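Local coordinates for protein inorganic pyrophosphatase (Shewanella sp. AS-11, PDB 6LL8) that probably hydrolyses inorganic diphosphate to two phosphates with the help of divalent metal ions, and binds magnesium together with the substrate analogue imidodiphosphate, at residues A[3-8]-A[62-67]; A[24-29]-A[126-131]; A[67-72]-A[85-90]; A[114-119]-A[142-147]; A[152-157]-A[294-299]. One frame throughout, in Å; residues are numbered along the deposited sequence. Where two conformers were deposited one is given.

Contact 1 of 5, residues A[3-8]-A[62-67]; sequences SMYVVG and TSYAGE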
# COMPACT_ATOMS: atom_id res chain seq x y z
N SER A 3 -6.66 23.70 -8.10
CA SER A 3 -6.04 22.90 -7.00
C SER A 3 -5.23 21.77 -7.59
O SER A 3 -5.66 21.23 -8.61
CB SER A 3 -7.09 22.31 -6.08
OG SER A 3 -7.75 23.28 -5.28
N MET A 4 -4.14 21.42 -6.95
CA MET A 4 -3.48 20.14 -7.22
C MET A 4 -4.36 19.01 -6.68
O MET A 4 -5.14 19.22 -5.74
CB MET A 4 -2.09 20.08 -6.57
CG MET A 4 -2.10 19.92 -5.05
SD MET A 4 -0.49 19.96 -4.30
CE MET A 4 -0.28 21.73 -4.14
N TYR A 5 -4.19 17.84 -7.24
CA TYR A 5 -4.80 16.62 -6.71
C TYR A 5 -3.73 15.81 -6.02
O TYR A 5 -2.67 15.56 -6.58
CB TYR A 5 -5.47 15.82 -7.82
CG TYR A 5 -6.72 16.48 -8.32
CD1 TYR A 5 -7.93 16.25 -7.71
CD2 TYR A 5 -6.70 17.32 -9.41
CE1 TYR A 5 -9.09 16.86 -8.14
CE2 TYR A 5 -7.85 17.92 -9.86
CZ TYR A 5 -9.05 17.69 -9.23
OH TYR A 5 -10.19 18.28 -9.69
N VAL A 6 -4.06 15.35 -4.82
CA VAL A 6 -3.18 14.50 -4.01
C VAL A 6 -3.72 13.09 -4.06
O VAL A 6 -4.88 12.89 -3.66
CB VAL A 6 -3.09 15.02 -2.57
CG1 VAL A 6 -2.05 14.21 -1.81
CG2 VAL A 6 -2.77 16.51 -2.52
N VAL A 7 -2.97 12.15 -4.61
CA VAL A 7 -3.56 10.83 -4.92
C VAL A 7 -2.50 9.73 -4.79
O VAL A 7 -1.37 9.85 -5.27
CB VAL A 7 -4.26 10.84 -6.27
CG1 VAL A 7 -3.31 11.12 -7.38
CG2 VAL A 7 -5.00 9.55 -6.53
N GLY A 8 -2.93 8.67 -4.14
CA GLY A 8 -2.11 7.48 -3.94
C GLY A 8 -2.29 6.44 -5.02
O GLY A 8 -2.78 6.72 -6.11
N THR A 62 -10.25 9.46 -11.91
CA THR A 62 -9.33 8.57 -12.65
C THR A 62 -8.56 9.30 -13.75
O THR A 62 -7.52 8.74 -14.17
CB THR A 62 -10.05 7.33 -13.14
OG1 THR A 62 -11.15 7.72 -13.94
CG2 THR A 62 -10.51 6.48 -11.99
N SER A 63 -9.01 10.43 -14.23
CA SER A 63 -8.28 11.16 -15.29
C SER A 63 -7.72 12.45 -14.73
O SER A 63 -8.43 13.24 -14.09
CB SER A 63 -9.09 11.38 -16.50
OG SER A 63 -8.50 12.40 -17.28
N TYR A 64 -6.45 12.63 -14.99
CA TYR A 64 -5.69 13.77 -14.44
C TYR A 64 -4.93 14.53 -15.51
O TYR A 64 -4.16 15.43 -15.18
CB TYR A 64 -4.69 13.29 -13.37
CG TYR A 64 -5.39 12.74 -12.17
CD1 TYR A 64 -5.88 11.45 -12.19
CD2 TYR A 64 -5.60 13.49 -11.02
CE1 TYR A 64 -6.54 10.92 -11.11
CE2 TYR A 64 -6.26 12.96 -9.93
CZ TYR A 64 -6.72 11.67 -9.96
OH TYR A 64 -7.38 11.14 -8.88
N ALA A 65 -5.18 14.27 -16.79
CA ALA A 65 -4.51 15.05 -17.84
C ALA A 65 -4.75 16.54 -17.59
O ALA A 65 -5.90 16.95 -17.31
CB ALA A 65 -5.02 14.68 -19.20
N GLY A 66 -3.71 17.36 -17.72
CA GLY A 66 -3.82 18.81 -17.56
C GLY A 66 -3.77 19.27 -16.12
O GLY A 66 -3.78 20.48 -15.89
N GLU A 67 -3.78 18.35 -15.17
CA GLU A 67 -3.79 18.68 -13.73
C GLU A 67 -2.38 18.67 -13.18
O GLU A 67 -1.48 18.09 -13.79
CB GLU A 67 -4.63 17.67 -12.96
CG GLU A 67 -6.06 17.53 -13.45
CD GLU A 67 -6.96 18.74 -13.26
OE1 GLU A 67 -6.59 19.68 -12.54
OE2 GLU A 67 -8.05 18.73 -13.82
O HOH W 1 -4.57 20.55 -10.98
O HOH W 2 -10.60 18.38 -12.43

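Contact 2 of 5, residues A[24-29]-A[126-131]; sequences AYLKNQ and DFYQVK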
# COMPACT_ATOMS: atom_id res chain seq x y z
N ALA A 24 -3.36 16.82 1.61
CA ALA A 24 -4.20 17.91 1.07
C ALA A 24 -4.49 18.94 2.15
O ALA A 24 -4.49 20.15 1.88
CB ALA A 24 -5.48 17.37 0.48
N TYR A 25 -4.77 18.51 3.37
CA TYR A 25 -5.05 19.46 4.46
C TYR A 25 -3.84 20.35 4.66
O TYR A 25 -3.95 21.58 4.77
CB TYR A 25 -5.42 18.72 5.74
CG TYR A 25 -5.66 19.66 6.90
CD1 TYR A 25 -6.87 20.30 7.08
CD2 TYR A 25 -4.65 19.96 7.78
CE1 TYR A 25 -7.03 21.17 8.15
CE2 TYR A 25 -4.77 20.86 8.81
CZ TYR A 25 -5.99 21.46 9.00
OH TYR A 25 -6.16 22.37 10.04
N LEU A 26 -2.66 19.76 4.77
CA LEU A 26 -1.41 20.53 4.99
C LEU A 26 -1.22 21.53 3.85
O LEU A 26 -0.94 22.71 4.14
CB LEU A 26 -0.24 19.55 5.04
CG LEU A 26 1.14 20.20 5.10
CD1 LEU A 26 1.28 21.15 6.28
CD2 LEU A 26 2.21 19.14 5.12
N LYS A 27 -1.35 21.13 2.60
CA LYS A 27 -1.17 22.03 1.46
C LYS A 27 -2.16 23.19 1.56
O LYS A 27 -1.76 24.35 1.38
CB LYS A 27 -1.34 21.26 0.16
CG LYS A 27 -0.15 20.40 -0.20
CD LYS A 27 1.08 21.19 -0.48
CE LYS A 27 2.11 20.44 -1.29
NZ LYS A 27 3.26 21.28 -1.61
N ASN A 28 -3.41 22.92 1.84
CA ASN A 28 -4.38 24.03 1.96
C ASN A 28 -3.98 24.96 3.10
O ASN A 28 -4.14 26.18 2.96
CB ASN A 28 -5.80 23.49 2.10
CG ASN A 28 -6.30 22.94 0.78
OD1 ASN A 28 -6.21 23.61 -0.24
ND2 ASN A 28 -6.84 21.73 0.78
N GLN A 29 -3.48 24.44 4.20
CA GLN A 29 -3.11 25.29 5.35
C GLN A 29 -1.95 26.21 4.97
O GLN A 29 -1.85 27.29 5.60
CB GLN A 29 -2.77 24.48 6.58
CG GLN A 29 -3.97 23.82 7.25
CD GLN A 29 -5.05 24.76 7.71
OE1 GLN A 29 -4.79 25.57 8.61
NE2 GLN A 29 -6.13 24.80 6.94
N ASP A 126 5.74 18.96 10.40
CA ASP A 126 6.77 19.50 11.32
C ASP A 126 7.58 20.57 10.60
O ASP A 126 7.88 21.63 11.20
CB ASP A 126 7.73 18.42 11.81
CG ASP A 126 7.16 17.36 12.71
OD1 ASP A 126 6.12 17.57 13.28
OD2 ASP A 126 7.84 16.30 12.85
N PHE A 127 7.95 20.32 9.37
CA PHE A 127 8.77 21.27 8.60
C PHE A 127 8.03 22.60 8.45
O PHE A 127 8.65 23.67 8.59
CB PHE A 127 9.10 20.68 7.23
CG PHE A 127 9.83 21.62 6.32
CD1 PHE A 127 11.17 21.94 6.52
CD2 PHE A 127 9.17 22.23 5.27
CE1 PHE A 127 11.81 22.84 5.69
CE2 PHE A 127 9.82 23.13 4.44
CZ PHE A 127 11.14 23.42 4.64
N TYR A 128 6.75 22.56 8.10
CA TYR A 128 5.95 23.78 7.88
C TYR A 128 5.41 24.37 9.18
O TYR A 128 4.80 25.45 9.17
CB TYR A 128 4.81 23.47 6.90
CG TYR A 128 5.26 23.22 5.49
CD1 TYR A 128 5.74 24.25 4.72
CD2 TYR A 128 5.18 21.96 4.94
CE1 TYR A 128 6.10 24.06 3.40
CE2 TYR A 128 5.56 21.74 3.63
CZ TYR A 128 6.01 22.79 2.85
OH TYR A 128 6.35 22.54 1.56
N GLN A 129 5.57 23.66 10.28
CA GLN A 129 5.07 24.10 11.61
C GLN A 129 3.55 24.32 11.54
O GLN A 129 3.01 25.27 12.13
CB GLN A 129 5.82 25.33 12.10
CG GLN A 129 7.32 25.10 12.31
CD GLN A 129 7.97 26.39 12.75
OE1 GLN A 129 8.23 27.30 11.95
NE2 GLN A 129 8.15 26.52 14.05
N VAL A 130 2.86 23.38 10.93
CA VAL A 130 1.38 23.36 10.87
C VAL A 130 0.84 22.36 11.90
O VAL A 130 1.32 21.21 11.99
CB VAL A 130 0.93 23.02 9.44
CG1 VAL A 130 -0.55 22.75 9.38
CG2 VAL A 130 1.33 24.14 8.50
N LYS A 131 -0.15 22.79 12.66
CA LYS A 131 -0.77 21.95 13.68
C LYS A 131 -1.54 20.82 13.00
O LYS A 131 -2.23 21.02 11.99
CB LYS A 131 -1.74 22.77 14.53
CG LYS A 131 -1.09 23.89 15.30
CD LYS A 131 0.06 23.48 16.20
CE LYS A 131 0.68 24.67 16.90
NZ LYS A 131 1.65 25.39 16.04
O HOH W 3 -3.97 23.00 11.41
O HOH W 4 5.07 20.48 0.29

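Contact 3 of 5, residues A[67-72]-A[85-90]; sequences EEVYIV and AQATIV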
# COMPACT_ATOMS: atom_id res chain seq x y z
N GLU A 67 -3.78 18.35 -15.17
CA GLU A 67 -3.79 18.68 -13.73
C GLU A 67 -2.38 18.67 -13.18
O GLU A 67 -1.48 18.09 -13.79
CB GLU A 67 -4.63 17.67 -12.96
CG GLU A 67 -6.06 17.53 -13.45
CD GLU A 67 -6.96 18.74 -13.26
OE1 GLU A 67 -6.59 19.68 -12.54
OE2 GLU A 67 -8.05 18.73 -13.82
N GLU A 68 -2.22 19.27 -12.01
CA GLU A 68 -1.03 19.10 -11.16
C GLU A 68 -1.37 18.03 -10.13
O GLU A 68 -2.42 18.08 -9.50
CB GLU A 68 -0.64 20.40 -10.49
CG GLU A 68 -0.06 21.42 -11.45
CD GLU A 68 0.17 22.77 -10.79
OE1 GLU A 68 -0.79 23.27 -10.22
OE2 GLU A 68 1.26 23.32 -10.96
N VAL A 69 -0.44 17.10 -9.96
CA VAL A 69 -0.65 15.92 -9.13
C VAL A 69 0.48 15.77 -8.14
O VAL A 69 1.66 15.82 -8.50
CB VAL A 69 -0.80 14.65 -9.97
CG1 VAL A 69 -0.99 13.43 -9.12
CG2 VAL A 69 -1.93 14.78 -10.96
N TYR A 70 0.12 15.54 -6.88
CA TYR A 70 1.07 15.17 -5.81
C TYR A 70 0.80 13.71 -5.53
O TYR A 70 -0.27 13.33 -5.02
CB TYR A 70 0.90 16.06 -4.59
CG TYR A 70 2.17 16.21 -3.79
CD1 TYR A 70 2.82 15.13 -3.23
CD2 TYR A 70 2.70 17.47 -3.55
CE1 TYR A 70 3.99 15.29 -2.52
CE2 TYR A 70 3.87 17.66 -2.82
CZ TYR A 70 4.52 16.54 -2.31
OH TYR A 70 5.70 16.63 -1.62
N ILE A 71 1.76 12.87 -5.93
CA ILE A 71 1.68 11.41 -5.82
C ILE A 71 2.00 11.01 -4.38
O ILE A 71 2.96 11.50 -3.80
CB ILE A 71 2.65 10.76 -6.80
CG1 ILE A 71 2.33 11.09 -8.26
CG2 ILE A 71 2.78 9.26 -6.57
CD1 ILE A 71 1.13 10.42 -8.82
N VAL A 72 1.24 10.06 -3.86
CA VAL A 72 1.45 9.48 -2.51
C VAL A 72 1.67 7.98 -2.65
O VAL A 72 0.90 7.30 -3.33
CB VAL A 72 0.23 9.79 -1.62
CG1 VAL A 72 0.40 9.24 -0.22
CG2 VAL A 72 -0.07 11.27 -1.57
N ALA A 85 1.05 10.82 -17.73
CA ALA A 85 2.05 11.47 -18.61
C ALA A 85 1.54 12.80 -19.14
O ALA A 85 2.38 13.60 -19.57
CB ALA A 85 2.47 10.56 -19.73
N GLN A 86 0.23 13.02 -19.14
CA GLN A 86 -0.34 14.29 -19.62
C GLN A 86 -0.69 15.20 -18.45
O GLN A 86 -1.26 16.27 -18.67
CB GLN A 86 -1.57 14.01 -20.47
CG GLN A 86 -1.25 13.36 -21.81
CD GLN A 86 -1.20 11.86 -21.72
OE1 GLN A 86 -2.16 11.22 -21.27
NE2 GLN A 86 -0.11 11.29 -22.22
N ALA A 87 -0.34 14.81 -17.24
CA ALA A 87 -0.42 15.66 -16.03
C ALA A 87 0.96 16.21 -15.73
O ALA A 87 1.95 15.79 -16.35
CB ALA A 87 -0.94 14.86 -14.87
N THR A 88 1.05 17.07 -14.73
CA THR A 88 2.33 17.54 -14.22
C THR A 88 2.43 17.02 -12.78
O THR A 88 1.64 17.41 -11.92
CB THR A 88 2.44 19.05 -14.26
OG1 THR A 88 2.31 19.48 -15.61
CG2 THR A 88 3.75 19.53 -13.68
N ILE A 89 3.42 16.17 -12.55
CA ILE A 89 3.69 15.70 -11.17
C ILE A 89 4.47 16.79 -10.45
O ILE A 89 5.62 17.10 -10.85
CB ILE A 89 4.44 14.36 -11.17
CG1 ILE A 89 3.64 13.27 -11.85
CG2 ILE A 89 4.80 13.97 -9.75
CD1 ILE A 89 4.41 12.02 -12.18
N VAL A 90 3.85 17.39 -9.44
CA VAL A 90 4.49 18.44 -8.65
C VAL A 90 5.18 17.88 -7.42
O VAL A 90 6.03 18.55 -6.84
CB VAL A 90 3.52 19.57 -8.29
CG1 VAL A 90 3.06 20.29 -9.55
CG2 VAL A 90 2.34 19.09 -7.45
O HOH W 5 -0.41 19.54 -16.31

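Contact 4 of 5, residues A[114-119]-A[142-147]; sequences VGCSNT and CAILSD. Unlike the reference sequence in segment 114-119: S117 (reference Arg). With MG (magnesium ion), chain D; MG (magnesium ion), chain F; 2PN (imidodiphosphoric acid), chain I.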
# COMPACT_ATOMS: atom_id res chain seq x y z
N VAL A 114 11.10 4.41 5.29
CA VAL A 114 10.44 4.24 6.57
C VAL A 114 9.23 3.34 6.40
O VAL A 114 8.90 2.85 5.31
CB VAL A 114 10.10 5.58 7.21
CG1 VAL A 114 11.40 6.34 7.53
CG2 VAL A 114 9.13 6.40 6.36
N GLY A 115 8.54 3.12 7.49
CA GLY A 115 7.40 2.19 7.51
C GLY A 115 6.13 2.67 6.86
O GLY A 115 5.32 1.82 6.53
N CYS A 116 5.93 3.96 6.66
CA CYS A 116 4.64 4.46 6.19
C CYS A 116 4.80 5.81 5.51
O CYS A 116 5.53 6.66 6.04
CB CYS A 116 3.68 4.52 7.35
SG CYS A 116 2.00 4.99 6.88
N SER A 117 4.07 6.06 4.42
CA SER A 117 4.11 7.39 3.81
C SER A 117 3.65 8.44 4.81
O SER A 117 4.14 9.59 4.78
CB SER A 117 3.23 7.48 2.59
OG SER A 117 3.60 6.59 1.56
N ASN A 118 2.70 8.13 5.66
CA ASN A 118 2.17 9.11 6.63
C ASN A 118 3.21 9.49 7.67
O ASN A 118 3.08 10.59 8.23
CB ASN A 118 0.85 8.64 7.26
CG ASN A 118 -0.36 8.96 6.41
OD1 ASN A 118 -0.89 10.07 6.53
ND2 ASN A 118 -0.74 8.07 5.50
N THR A 119 4.22 8.66 7.91
CA THR A 119 5.37 9.08 8.76
C THR A 119 6.07 10.25 8.10
O THR A 119 6.47 11.23 8.78
CB THR A 119 6.27 7.90 9.03
OG1 THR A 119 5.48 6.92 9.71
CG2 THR A 119 7.49 8.26 9.85
N CYS A 142 -3.50 5.59 12.30
CA CYS A 142 -4.01 4.29 11.83
C CYS A 142 -3.22 3.84 10.60
O CYS A 142 -2.89 2.65 10.48
CB CYS A 142 -5.49 4.35 11.50
SG CYS A 142 -6.56 4.48 12.93
N ALA A 143 -2.97 4.74 9.66
CA ALA A 143 -2.22 4.35 8.47
C ALA A 143 -0.85 3.78 8.84
O ALA A 143 -0.42 2.76 8.25
CB ALA A 143 -2.06 5.52 7.54
N ILE A 144 -0.16 4.38 9.80
CA ILE A 144 1.19 3.92 10.16
C ILE A 144 1.08 2.57 10.86
O ILE A 144 1.91 1.69 10.62
CB ILE A 144 1.92 4.97 11.00
CG1 ILE A 144 2.04 6.32 10.29
CG2 ILE A 144 3.30 4.44 11.39
CD1 ILE A 144 2.36 7.47 11.19
N LEU A 145 0.11 2.41 11.75
CA LEU A 145 -0.11 1.10 12.40
C LEU A 145 -0.39 0.02 11.37
O LEU A 145 0.02 -1.13 11.54
CB LEU A 145 -1.26 1.22 13.39
CG LEU A 145 -0.94 1.98 14.67
CD1 LEU A 145 -2.25 2.37 15.34
CD2 LEU A 145 -0.07 1.16 15.61
N SER A 146 -1.11 0.34 10.30
CA SER A 146 -1.44 -0.63 9.24
C SER A 146 -0.18 -0.97 8.46
O SER A 146 0.16 -2.16 8.31
CB SER A 146 -2.52 -0.08 8.36
OG SER A 146 -2.92 -1.09 7.47
N ASP A 147 0.49 0.04 7.92
CA ASP A 147 1.67 -0.22 7.08
C ASP A 147 2.78 -0.93 7.84
O ASP A 147 3.48 -1.76 7.26
CB ASP A 147 2.22 1.07 6.51
CG ASP A 147 1.72 1.38 5.12
OD1 ASP A 147 0.59 0.99 4.83
OD2 ASP A 147 2.40 2.11 4.35
MG MG D . 2.46 2.73 2.30
MG MG F . -0.18 0.15 2.95
P1 2PN I . 2.34 -0.14 0.95
O1 2PN I . 1.52 0.49 -0.17
O2 2PN I . 1.50 -0.96 1.88
O3 2PN I . 3.16 0.91 1.68
N1 2PN I . 3.42 -1.15 0.23
P2 2PN I . 3.61 -2.79 0.14
O4 2PN I . 3.74 -3.08 -1.35
O5 2PN I . 2.37 -3.44 0.72
O6 2PN I . 4.87 -3.14 0.90
O HOH W 6 5.87 -0.48 5.13
O HOH W 7 -0.61 -2.14 3.39
O HOH W 8 -2.02 1.03 4.22

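Contact 5 of 5, residues A[152-157]-A[294-299]; sequences KSPTCT and RKKQVV. With 2PN (imidodiphosphoric acid), chain I.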
# COMPACT_ATOMS: atom_id res chain seq x y z
N LYS A 152 5.37 -4.66 13.70
CA LYS A 152 6.00 -5.98 13.47
C LYS A 152 6.75 -6.04 12.15
O LYS A 152 7.66 -6.85 11.99
CB LYS A 152 4.93 -7.08 13.45
CG LYS A 152 4.14 -7.27 14.73
CD LYS A 152 2.94 -8.21 14.56
CE LYS A 152 2.14 -8.45 15.83
NZ LYS A 152 1.66 -9.83 15.84
N SER A 153 6.34 -5.27 11.17
CA SER A 153 6.94 -5.35 9.84
C SER A 153 8.39 -4.91 9.91
O SER A 153 8.70 -3.91 10.58
CB SER A 153 6.19 -4.51 8.86
OG SER A 153 6.77 -4.63 7.57
N PRO A 154 9.30 -5.51 9.13
CA PRO A 154 10.68 -5.05 9.09
C PRO A 154 10.86 -3.69 8.43
O PRO A 154 11.94 -3.14 8.53
CB PRO A 154 11.41 -6.15 8.34
CG PRO A 154 10.39 -6.75 7.47
CD PRO A 154 9.11 -6.70 8.30
N THR A 155 9.81 -3.13 7.83
CA THR A 155 9.87 -1.76 7.35
C THR A 155 9.77 -0.75 8.49
O THR A 155 10.07 0.42 8.29
CB THR A 155 8.79 -1.46 6.32
OG1 THR A 155 7.54 -1.63 6.98
CG2 THR A 155 8.91 -2.34 5.11
N CYS A 156 9.33 -1.18 9.65
CA CYS A 156 9.12 -0.24 10.77
C CYS A 156 10.47 0.31 11.24
O CYS A 156 11.44 -0.44 11.36
CB CYS A 156 8.40 -0.93 11.92
SG CYS A 156 7.81 0.20 13.18
N THR A 157 10.49 1.61 11.49
CA THR A 157 11.66 2.31 12.03
C THR A 157 11.27 3.01 13.31
O THR A 157 10.11 3.21 13.61
CB THR A 157 12.22 3.32 11.02
OG1 THR A 157 11.32 4.42 10.90
CG2 THR A 157 12.49 2.69 9.67
N ARG A 294 5.81 -6.63 1.42
CA ARG A 294 5.98 -6.75 -0.03
C ARG A 294 7.13 -5.85 -0.49
O ARG A 294 8.03 -6.32 -1.22
CB ARG A 294 4.64 -6.47 -0.72
CG ARG A 294 4.69 -6.47 -2.24
CD ARG A 294 3.32 -6.43 -2.89
NE ARG A 294 2.52 -5.37 -2.36
CZ ARG A 294 1.20 -5.35 -2.26
NH1 ARG A 294 0.45 -6.22 -2.92
NH2 ARG A 294 0.62 -4.44 -1.50
N LYS A 295 7.15 -4.58 -0.10
CA LYS A 295 8.17 -3.66 -0.62
C LYS A 295 9.59 -4.09 -0.19
O LYS A 295 10.51 -3.82 -0.95
CB LYS A 295 7.94 -2.20 -0.20
CG LYS A 295 8.19 -1.90 1.26
CD LYS A 295 8.12 -0.40 1.62
CE LYS A 295 6.79 0.26 1.35
NZ LYS A 295 5.68 -0.37 2.11
N LYS A 296 9.76 -4.70 0.97
CA LYS A 296 11.12 -4.95 1.49
C LYS A 296 11.55 -6.39 1.29
O LYS A 296 12.73 -6.65 1.07
CB LYS A 296 11.21 -4.53 2.95
CG LYS A 296 12.58 -4.56 3.56
CD LYS A 296 12.60 -3.97 4.95
CE LYS A 296 13.91 -4.13 5.68
NZ LYS A 296 15.01 -3.43 5.00
N GLN A 297 10.63 -7.34 1.39
CA GLN A 297 10.97 -8.77 1.44
C GLN A 297 10.55 -9.52 0.19
O GLN A 297 10.96 -10.67 0.04
CB GLN A 297 10.39 -9.43 2.68
CG GLN A 297 10.94 -8.84 3.98
CD GLN A 297 10.21 -9.41 5.16
OE1 GLN A 297 9.04 -9.11 5.41
NE2 GLN A 297 10.88 -10.28 5.89
N VAL A 298 9.70 -8.97 -0.65
CA VAL A 298 9.18 -9.68 -1.83
C VAL A 298 9.71 -9.03 -3.10
O VAL A 298 10.28 -9.72 -3.95
CB VAL A 298 7.65 -9.74 -1.78
CG1 VAL A 298 7.06 -10.33 -3.05
CG2 VAL A 298 7.17 -10.53 -0.58
N VAL A 299 9.46 -7.74 -3.28
CA VAL A 299 9.78 -7.04 -4.54
C VAL A 299 11.28 -7.01 -4.84
O VAL A 299 11.65 -7.26 -6.00
CB VAL A 299 9.12 -5.68 -4.54
CG1 VAL A 299 9.63 -4.76 -5.63
CG2 VAL A 299 7.61 -5.84 -4.68
P1 2PN I . 2.34 -0.14 0.95
O1 2PN I . 1.52 0.49 -0.17
O2 2PN I . 1.50 -0.96 1.88
O3 2PN I . 3.16 0.91 1.68
N1 2PN I . 3.42 -1.15 0.23
P2 2PN I . 3.61 -2.79 0.14
O4 2PN I . 3.74 -3.08 -1.35
O5 2PN I . 2.37 -3.44 0.72
O6 2PN I . 4.87 -3.14 0.90
O HOH W 6 5.87 -0.48 5.13

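Contact 1 of 5, residues A[3-8]-A[62-67]
Y5 and Y64 carry the packed half of this contact, meeting as an offset edge-to-face pair whose ring planes stand 83° apart. The edge of Y64 is turned toward the face of Y5, and Y64 CE2 comes within 3.6 Å of Y5 CB, which lies near the plane of the Y64 ring. Next to this pair V7 and Y64 reach toward each other tip to tip, with V7 CG2 3.7 Å from Y64 OH. Tyrosine suits position 64 because its rim is apolar where it meets Y5, while its hydroxyl, beside V7, is hydrogen-bonded to K61 O. Y5 and V7, two residues apart, project from the same side of strand 4-7 in the parallel sheet of the DHH domain, and the loop 62-67 covers that side before the chain enters strand 68-72. The loop reverses in a type II turn from Y64 to E67, where G66 readily takes the positive phi. On the looser, wetter side E67 borders Y5 without bonding to it directly. A bend at chi2 (-66°) places E67 CD beside the ring, and OE1 sits at the ring edge, 3.4 Å from Y5 CE2, where aromatic C-H groups would be slightly positive. One water donates to both E67 OE1 and S3 O. A second donates to E67 OE2 at 2.9 Å and is also hydrogen-bonded to Y5 OH, 2.8 Å away.

Contact 2 of 5, residues A[24-29]-A[126-131]
K131 O and the Y25 hydroxyl share one water, which donates to K131 O at 2.7 Å and lies near the plane of the Y25 ring. The ring brings its edge to the same carbonyl, with Y25 CE2 4.1 Å from K131 O. A second water accepts from K27 NZ at 2.7 Å and bonds to Y128 OH; K27 NZ is also salt-bridged to E32. Between these two wet ends lies an apolar centre around L26. Its CG is anti to the backbone N (chi1 173°). L26 CD1 packs on V130, 3.7 Å from V130 CB, while CD2 meets the Y128 ring at CD2, 4.1 Å away, the two side chains crossing at about a right angle. Leucine suits this place because its two methyls can touch different partners. V130 also turns CG1 to the aliphatic base of Q29, 4.0 Å from Q29 CB. Helix 14-29 thus sets its last turns against the end of helix 117-128. That end is a Schellman motif: Q129 is the C-prime residue with positive phi, V130 N reaches back to Y125 O, and V130 makes the hydrophobic contact with Y125 expected after such a cap.

Contact 3 of 5, residues A[67-72]-A[85-90]
E67 O takes a nearly straight bond (172°) from T88 N at 2.9 Å just before strand 68-72 begins, and so opens the parallel pairing with strand 88-94, whose short segment crosses that of 68-72 at 51°; V69 N then donates to T88 O, and V90 N to V69 O, in the alternating pattern of a parallel sheet. A CA-H...O contact from E68 CA to T88 O, 3.3 Å long, fills in the pattern. E67 O also receives a water that is hydrogen-bonded to T88 OG1. On the face bearing V69 and I89 the side chains are aliphatic: I71 CG1 packs on I89 CG2 at 4.1 Å, and V69 CG2 lies 4.0 Å from A87 CB. A87, with only a methyl, lies close to the backbone there, its CB 3.4 Å from E67 O. The whole E68 side chain, from CB to OE2, runs beside V90 CG1, which is 3.8 Å from E68 CB. V90 CG2 comes near V69 O and touches the Y70 ring at CD2. Strand 68-72 runs between strands 4-7 and 88-94, and Y70 extends the packing to L23 and K27 of helix 14-29 while its hydroxyl bonds to E108.

Contact 4 of 5, residues A[114-119]-A[142-147]
The magnesium-bound active site rests on a junction of two helix ends, where C116, at the N-cap of helix 117-128, packs on I144 and D147 at the close of helix 134-147. D147 bridges two metals: OD2 binds one magnesium at 2.1 Å and OD1 the other at 2.2 Å. Imidodiphosphate completes the bridge through O3 on the first ion and O2 on the second. D15, D73 and H95 share the first ion, and D13 the second. Behind the carboxylate, D147 CB lies against the backbone of G115, 3.2 Å from G115 O. C116 SG, anti to the backbone N (chi1 -176°), is carried to I144 CA at 3.5 Å. The thiol suits both of its tasks, since it packs against I144 CG1 and A143 CB and also accepts a weak capping bond from N118 N. N118 ND2 passes close to the small A143 CB and donates to D15 OD1, and so probably helps to position this metal ligand. T119 and I144 cross at about a right angle, and T119 OG1, hydrogen-bonded to D160, lies 3.5 Å from I144 CD1.

Contact 5 of 5, residues A[152-157]-A[294-299]
P154 and T155, the middle residues of a type I turn, lean on K295, K296 and Q297 near the start of helix 294-307 in the DHHA2 domain. This helix opens with a pi-type turn in which R294 O accepts from both V298 N and V299 N. K295 has a curled side chain: CG stands between the backbone N and the carbonyl carbon (chi1 71°), and further bends at chi3 and chi4 return NZ to imidodiphosphate, where it binds O3 at 2.9 Å and also O6. Early in the chain, K295 CG meets T155 CG2 at 3.9 Å. Threonine suits the place because its other branch is polar: T155 OG1 bonds at 2.7 Å to a water that also accepts from K295 NZ. K296 is extended as far as CE and slides past T155 in the opposite direction, bringing CE to 3.6 Å from P154 O. P154 CG abuts the amide of Q297, 3.4 Å from OE1, which itself accepts from L292 N and S293 N. R294 turns away from the loop, and its guanidinium, salt-bridged to D202, gives imidodiphosphate O4 a nearly straight bond from NE, 2.8 Å long at 174°.

In the fold
Contacts 1 and 3 share E67 and lie side by side, their centres about 6 Å apart, on neighbouring strands that are probably hydrogen-bonded, Y5 O to Y70 N, at 2.8 Å. Contact 2 involves helix 14-29, which packs on that sheet: K27 CE lies 3.9 Å from M4 CE and 3.6 Å from Y70 CE2. Helix 117-128 then leads from contact 2, at its end, to contact 4, at its start, their centres about 18 Å apart. Contacts 4 and 5, with centres about 12 Å apart, both touch imidodiphosphate, one through D147 and its magnesium ions, the other through R294 and K295. G115 CA lies 3.9 Å from T155 OG1, and one water belongs to both contacts. Contacts 1 and 5 lie on opposite sides of the chain's centre.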